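Local coordinates for AP endonuclease, family 2 (Brucella melitensis biovar Abortus, PDB 3NGF), which probably acts as a manganese-dependent hydroxypyruvate isomerase of the Hyi family, built on the TIM barrel shared with family 2 AP endonucleases, at residues Ile145-Glu150 / Pro178-Gln183. Sequence-based numbering, arbitrary orientation.
Sequences ITVLVE and PNVAVQ. With MN (manganese (II) ion), chain C.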
loop_
_atom_site.group_PDB
_atom_site.type_symbol
_atom_site.label_atom_id
_atom_site.label_comp_id
_atom_site.label_asym_id
_atom_site.label_seq_id
_atom_site.Cartn_x
_atom_site.Cartn_y
_atom_site.Cartn_z
ATOM N N ILE A 145 3.051 -13.354 6.996
ATOM C CA ILE A 145 2.694 -11.964 6.639
ATOM C C ILE A 145 3.947 -11.178 6.289
ATOM O O ILE A 145 4.980 -11.267 6.980
ATOM C CB ILE A 145 1.876 -11.276 7.766
ATOM C CG1 ILE A 145 0.546 -12.021 7.940
ATOM C CG2 ILE A 145 1.645 -9.779 7.439
ATOM C CD1 ILE A 145 -0.147 -11.787 9.267
ATOM N N THR A 146 3.865 -10.393 5.210
ATOM C CA THR A 146 4.961 -9.545 4.750
ATOM C C THR A 146 4.675 -8.085 5.167
ATOM O O THR A 146 3.531 -7.645 5.141
ATOM C CB THR A 146 5.111 -9.630 3.218
ATOM O OG1 THR A 146 5.557 -10.938 2.845
ATOM C CG2 THR A 146 6.112 -8.564 2.661
ATOM N N VAL A 147 5.711 -7.362 5.604
ATOM C CA VAL A 147 5.610 -5.933 5.905
ATOM C C VAL A 147 6.287 -5.131 4.807
ATOM O O VAL A 147 7.399 -5.466 4.382
ATOM C CB VAL A 147 6.214 -5.567 7.293
ATOM C CG1 VAL A 147 7.661 -6.028 7.444
ATOM C CG2 VAL A 147 6.060 -4.067 7.595
ATOM N N LEU A 148 5.636 -4.054 4.378
ATOM C CA LEU A 148 6.154 -3.242 3.291
ATOM C C LEU A 148 6.503 -1.838 3.697
ATOM O O LEU A 148 5.876 -1.243 4.586
ATOM C CB LEU A 148 5.139 -3.152 2.145
ATOM C CG LEU A 148 4.641 -4.454 1.536
ATOM C CD1 LEU A 148 3.643 -4.155 0.385
ATOM C CD2 LEU A 148 5.805 -5.357 1.096
ATOM N N VAL A 149 7.485 -1.299 2.973
ATOM C CA VAL A 149 7.822 0.123 3.003
ATOM C C VAL A 149 7.354 0.709 1.682
ATOM O O VAL A 149 7.622 0.133 0.613
ATOM C CB VAL A 149 9.361 0.357 3.202
ATOM C CG1 VAL A 149 10.239 -0.488 2.220
ATOM C CG2 VAL A 149 9.725 1.884 3.099
ATOM N N GLU A 150 6.662 1.849 1.751
ATOM C CA GLU A 150 6.140 2.527 0.549
ATOM C C GLU A 150 6.760 3.902 0.358
ATOM O O GLU A 150 6.417 4.834 1.091
ATOM C CB GLU A 150 4.638 2.737 0.618
ATOM C CG GLU A 150 4.050 3.193 -0.730
ATOM C CD GLU A 150 2.610 3.693 -0.683
ATOM O OE1 GLU A 150 1.967 3.783 0.375
ATOM O OE2 GLU A 150 2.117 3.997 -1.776
ATOM N N PRO A 178 13.424 -11.899 4.947
ATOM C CA PRO A 178 12.767 -12.272 3.675
ATOM C C PRO A 178 11.324 -11.785 3.528
ATOM O O PRO A 178 10.873 -11.529 2.392
ATOM C CB PRO A 178 12.834 -13.795 3.686
ATOM C CG PRO A 178 14.098 -14.086 4.463
ATOM C CD PRO A 178 14.070 -13.069 5.591
ATOM N N ASN A 179 10.612 -11.628 4.647
ATOM C CA ASN A 179 9.219 -11.137 4.600
ATOM C C ASN A 179 9.114 -9.593 4.738
ATOM O O ASN A 179 8.190 -9.055 5.370
ATOM C CB ASN A 179 8.332 -11.872 5.613
ATOM C CG ASN A 179 8.704 -11.587 7.036
ATOM O OD1 ASN A 179 9.902 -11.496 7.383
ATOM N ND2 ASN A 179 7.686 -11.465 7.895
ATOM N N VAL A 180 10.053 -8.895 4.103
ATOM C CA VAL A 180 10.016 -7.441 4.005
ATOM C C VAL A 180 10.243 -7.110 2.534
ATOM O O VAL A 180 11.097 -7.752 1.881
ATOM C CB VAL A 180 11.108 -6.786 4.870
ATOM C CG1 VAL A 180 11.163 -5.296 4.667
ATOM C CG2 VAL A 180 10.905 -7.102 6.347
ATOM N N ALA A 181 9.477 -6.158 1.999
ATOM C CA ALA A 181 9.642 -5.708 0.614
ATOM C C ALA A 181 9.130 -4.299 0.418
ATOM O O ALA A 181 8.725 -3.635 1.359
ATOM C CB ALA A 181 8.970 -6.668 -0.370
ATOM N N VAL A 182 9.187 -3.846 -0.822
ATOM C CA VAL A 182 8.754 -2.516 -1.213
ATOM C C VAL A 182 7.323 -2.568 -1.758
ATOM O O VAL A 182 6.923 -3.533 -2.440
ATOM C CB VAL A 182 9.683 -1.954 -2.295
ATOM C CG1 VAL A 182 9.210 -0.534 -2.785
ATOM C CG2 VAL A 182 11.133 -1.877 -1.755
ATOM N N GLN A 183 6.539 -1.553 -1.400
ATOM C CA GLN A 183 5.238 -1.300 -1.993
ATOM C C GLN A 183 5.462 -0.254 -3.098
ATOM O O GLN A 183 5.790 0.896 -2.812
ATOM C CB GLN A 183 4.290 -0.780 -0.921
ATOM C CG GLN A 183 2.866 -0.451 -1.387
ATOM C CD GLN A 183 1.943 -0.180 -0.232
ATOM O OE1 GLN A 183 2.072 -0.773 0.831
ATOM N NE2 GLN A 183 0.977 0.707 -0.436
HETATM MN MN MN C . 0.072 4.429 -2.306
HETATM O O HOH W 1 -0.449 3.725 0.001
HETATM O O HOH W 2 0.002 6.522 -1.432
#
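Val147 and Val149 each give N-H and C=O to the segment 178-183, the alternating pattern by which one strand of a parallel sheet straddles its neighbour. Val147 N bonds Asn179 O and Ala181 N bonds Val147 O; Val149 repeats this with Ala181 O and, at 2.8 Å, with Gln183 N. The buried middle of the pair is filled by apolar side chains on both faces. On the face of Leu148 and Ala181, Leu148 CD2 meets Ala181 CB at 3.7 Å, while CD1 lies equally near Gln183 CB, the side chains of Leu148 and Gln183 crossing at about a right angle. On the other face Val147 CG1, set between its own backbone N and carbonyl carbon (chi1 55°), comes within 3.6 Å of Val180 CG2. Toward the C-terminal ends the carboxylate of Glu150 and the amide of Gln183 stack, their planes 24° apart. NE2 of Gln183 lies 3.3 Å from Glu150 OE1 at an angle too poor for a bond, and gives its hydrogen bond to Gln211 OE1, a second-shell contact to a manganese ligand. Glu150 OE2 binds manganese at 2.2 Å together with Asp185, Gln211 and Glu247; Glu150 is also a predicted proton donor/acceptor. The N-terminal end is the partly exposed one: Thr146 and Asn179 slide past each other in opposite directions, CG2 of Thr146 against Asn179 O (3.4 Å) and OG1 4.0 Å from Asn179 CB. There Asn179 ND2 makes a straight bond to Ile145 O (2.9 Å, 167°) and a second one to Ala137 O. The pair belongs to a right-handed beta-alpha-beta crossover of the barrel: helix 165-175 covers Val149 and Val180, helix 122-140 also touches both, and strands 109-111 and 207-212 continue the sheet on either side.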